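Local coordinates for sugar ABC transporter, sugar-binding protein (Streptococcus pneumoniae, PDB 2HEU) that probably binds raffinose-type sugars outside the cell membrane and delivers them to an ABC transporter for uptake, at residues A[22-27]-A[51-56]. Numbering follows the deposited sequence.
Sequences EYFNQK and KVVNVP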
loop_
_atom_site.group_PDB
_atom_site.type_symbol
_atom_site.label_atom_id
_atom_site.label_comp_id
_atom_site.label_asym_id
_atom_site.label_seq_id
_atom_site.Cartn_x
_atom_site.Cartn_y
_atom_site.Cartn_z
ATOM N N GLU A 22 -3.609 19.093 -17.930
ATOM C CA GLU A 22 -2.853 17.859 -17.899
ATOM C C GLU A 22 -3.130 17.089 -16.638
ATOM O O GLU A 22 -3.129 17.639 -15.549
ATOM C CB GLU A 22 -1.360 18.151 -17.907
ATOM C CG GLU A 22 -0.498 16.919 -17.844
ATOM C CD GLU A 22 0.952 17.088 -17.856
ATOM O OE1 GLU A 22 1.413 18.224 -18.154
ATOM O OE2 GLU A 22 1.730 16.159 -17.607
ATOM N N TYR A 23 -3.386 15.795 -16.801
ATOM C CA TYR A 23 -3.445 14.809 -15.690
ATOM C C TYR A 23 -2.216 13.940 -15.845
ATOM O O TYR A 23 -2.098 13.148 -16.803
ATOM C CB TYR A 23 -4.734 13.988 -15.713
ATOM C CG TYR A 23 -4.635 12.829 -14.777
ATOM C CD1 TYR A 23 -4.233 12.981 -13.469
ATOM C CD2 TYR A 23 -4.860 11.527 -15.222
ATOM C CE1 TYR A 23 -4.054 11.872 -12.647
ATOM C CE2 TYR A 23 -4.676 10.434 -14.387
ATOM C CZ TYR A 23 -4.251 10.621 -13.104
ATOM O OH TYR A 23 -3.991 9.547 -12.270
ATOM N N PHE A 24 -1.293 14.070 -14.880
ATOM C CA PHE A 24 -0.035 13.283 -14.900
ATOM C C PHE A 24 -0.280 11.982 -14.111
ATOM O O PHE A 24 -0.373 11.991 -12.897
ATOM C CB PHE A 24 1.094 14.105 -14.276
ATOM C CG PHE A 24 2.434 13.466 -14.348
ATOM C CD1 PHE A 24 3.296 13.660 -15.444
ATOM C CD2 PHE A 24 2.895 12.633 -13.313
ATOM C CE1 PHE A 24 4.591 13.092 -15.489
ATOM C CE2 PHE A 24 4.151 12.099 -13.375
ATOM C CZ PHE A 24 4.967 12.328 -14.452
ATOM N N ASN A 25 -0.462 10.895 -14.855
ATOM C CA ASN A 25 -0.843 9.622 -14.253
ATOM C C ASN A 25 0.373 8.797 -13.872
ATOM O O ASN A 25 1.360 8.748 -14.618
ATOM C CB ASN A 25 -1.621 8.863 -15.321
ATOM C CG ASN A 25 -2.220 7.580 -14.769
ATOM O OD1 ASN A 25 -2.782 7.542 -13.662
ATOM N ND2 ASN A 25 -2.212 6.538 -15.576
ATOM N N GLN A 26 0.273 8.066 -12.785
ATOM C CA GLN A 26 1.279 7.047 -12.423
ATOM C C GLN A 26 0.639 5.628 -12.420
ATOM O O GLN A 26 1.371 4.655 -12.322
ATOM C CB GLN A 26 2.020 7.307 -11.143
ATOM C CG GLN A 26 2.818 8.614 -11.234
ATOM C CD GLN A 26 3.844 8.742 -10.192
ATOM O OE1 GLN A 26 4.822 7.901 -10.163
ATOM N NE2 GLN A 26 3.760 9.746 -9.377
ATOM N N LYS A 27 -0.674 5.475 -12.589
ATOM C CA LYS A 27 -1.251 4.138 -12.545
ATOM C C LYS A 27 -1.408 3.665 -13.985
ATOM O O LYS A 27 -2.486 3.675 -14.589
ATOM C CB LYS A 27 -2.571 4.231 -11.835
ATOM C CG LYS A 27 -3.202 2.905 -11.536
ATOM C CD LYS A 27 -2.676 2.153 -10.310
ATOM C CE LYS A 27 -3.317 0.791 -10.132
ATOM N NZ LYS A 27 -2.635 0.076 -9.039
ATOM N N LYS A 51 -5.458 16.160 -21.002
ATOM C CA LYS A 51 -4.300 15.458 -21.562
ATOM C C LYS A 51 -3.866 14.416 -20.517
ATOM O O LYS A 51 -3.303 14.838 -19.513
ATOM C CB LYS A 51 -3.121 16.453 -21.715
ATOM C CG LYS A 51 -1.844 15.977 -22.452
ATOM C CD LYS A 51 -0.703 17.059 -22.526
ATOM C CE LYS A 51 0.660 16.445 -23.063
ATOM N NZ LYS A 51 1.828 17.392 -23.064
ATOM N N VAL A 52 -4.111 13.108 -20.717
ATOM C CA VAL A 52 -3.715 12.107 -19.762
ATOM C C VAL A 52 -2.314 11.701 -20.135
ATOM O O VAL A 52 -2.071 11.205 -21.291
ATOM C CB VAL A 52 -4.644 10.910 -19.823
ATOM C CG1 VAL A 52 -4.167 9.772 -18.889
ATOM C CG2 VAL A 52 -6.071 11.364 -19.396
ATOM N N VAL A 53 -1.364 11.927 -19.257
ATOM C CA VAL A 53 0.003 11.688 -19.529
ATOM C C VAL A 53 0.519 10.454 -18.777
ATOM O O VAL A 53 0.257 10.279 -17.587
ATOM C CB VAL A 53 0.873 12.927 -19.151
ATOM C CG1 VAL A 53 2.353 12.638 -19.177
ATOM C CG2 VAL A 53 0.465 14.082 -20.033
ATOM N N ASN A 54 1.222 9.611 -19.519
ATOM C CA ASN A 54 1.865 8.394 -18.970
ATOM C C ASN A 54 3.285 8.409 -19.574
ATOM O O ASN A 54 3.426 8.332 -20.861
ATOM C CB ASN A 54 1.175 7.134 -19.453
ATOM C CG ASN A 54 -0.198 6.956 -18.907
ATOM O OD1 ASN A 54 -1.234 7.156 -19.629
ATOM N ND2 ASN A 54 -0.299 6.591 -17.652
ATOM N N VAL A 55 4.309 8.577 -18.762
ATOM C CA VAL A 55 5.649 8.470 -19.169
ATOM C C VAL A 55 6.356 7.436 -18.328
ATOM O O VAL A 55 6.112 7.262 -17.184
ATOM C CB VAL A 55 6.377 9.788 -19.122
ATOM C CG1 VAL A 55 5.828 10.745 -20.189
ATOM C CG2 VAL A 55 6.447 10.427 -17.704
ATOM N N PRO A 56 7.420 6.818 -18.923
ATOM C CA PRO A 56 8.265 5.906 -18.111
ATOM C C PRO A 56 9.026 6.674 -17.090
ATOM O O PRO A 56 9.242 7.869 -17.216
ATOM C CB PRO A 56 9.183 5.244 -19.105
ATOM C CG PRO A 56 8.766 5.716 -20.408
ATOM C CD PRO A 56 7.790 6.795 -20.341
HETATM O O HOH W 1 3.205 9.985 -16.329
#
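Glu-22 and Phe-24 both hold CG anti to the backbone N (chi1 179° and -175°), and from there they meet Val-53 on the same face of the sheet. Beyond CG the Glu-22 chain is extended, laying CG and the carboxylate alongside one methyl of Val-53, with Glu-22 OE2 3.4 Å from Val-53 CG2. That oxygen also lies in plane at the edge of the Phe-24 ring and forms a salt bridge with Arg-65 of helix 58-67. The other methyl, Val-53 CG1, reaches Phe-24 CD1 at 4.0 Å, while Val-55 CG2 approaches Phe-24 CE1 at 3.9 Å, the side chains of Val-55 and Phe-24 meeting at about a right angle. Helix 58-67 adds Ala-58 and Leu-62 against the phenylalanine. On the reverse face Tyr-23 and Val-52 lie side by side, pointing the same way; Val-52 rests on Glu-35 and Thr-38 of helix 31-44, and the Tyr-23 ring meets that of Trp-296.

The two strands run parallel, joined by three backbone bonds: Tyr-23 N to Lys-51 O, Val-53 N to Tyr-23 O (2.8 Å, nearly straight at 173°) and Asn-25 N to Val-53 O. Beyond Asn-25 the chains separate, and a water takes over: it donates to Asn-25 O at 2.8 Å and accepts from Val-55 N at 3.0 Å, sitting over one face of the Phe-24 ring. Asn-25 itself closes an Asx turn, its OD1 accepting from Lys-27 N at 3.1 Å from well above the carbonyl plane; a weak bond from Tyr-23 OH ends on the same oxygen.

Strand 48-53 is an outermost strand of the mixed sheet, and helix 31-44 links it to strand 19-24: this is the opening beta-alpha-beta unit of a periplasmic-binding-protein fold.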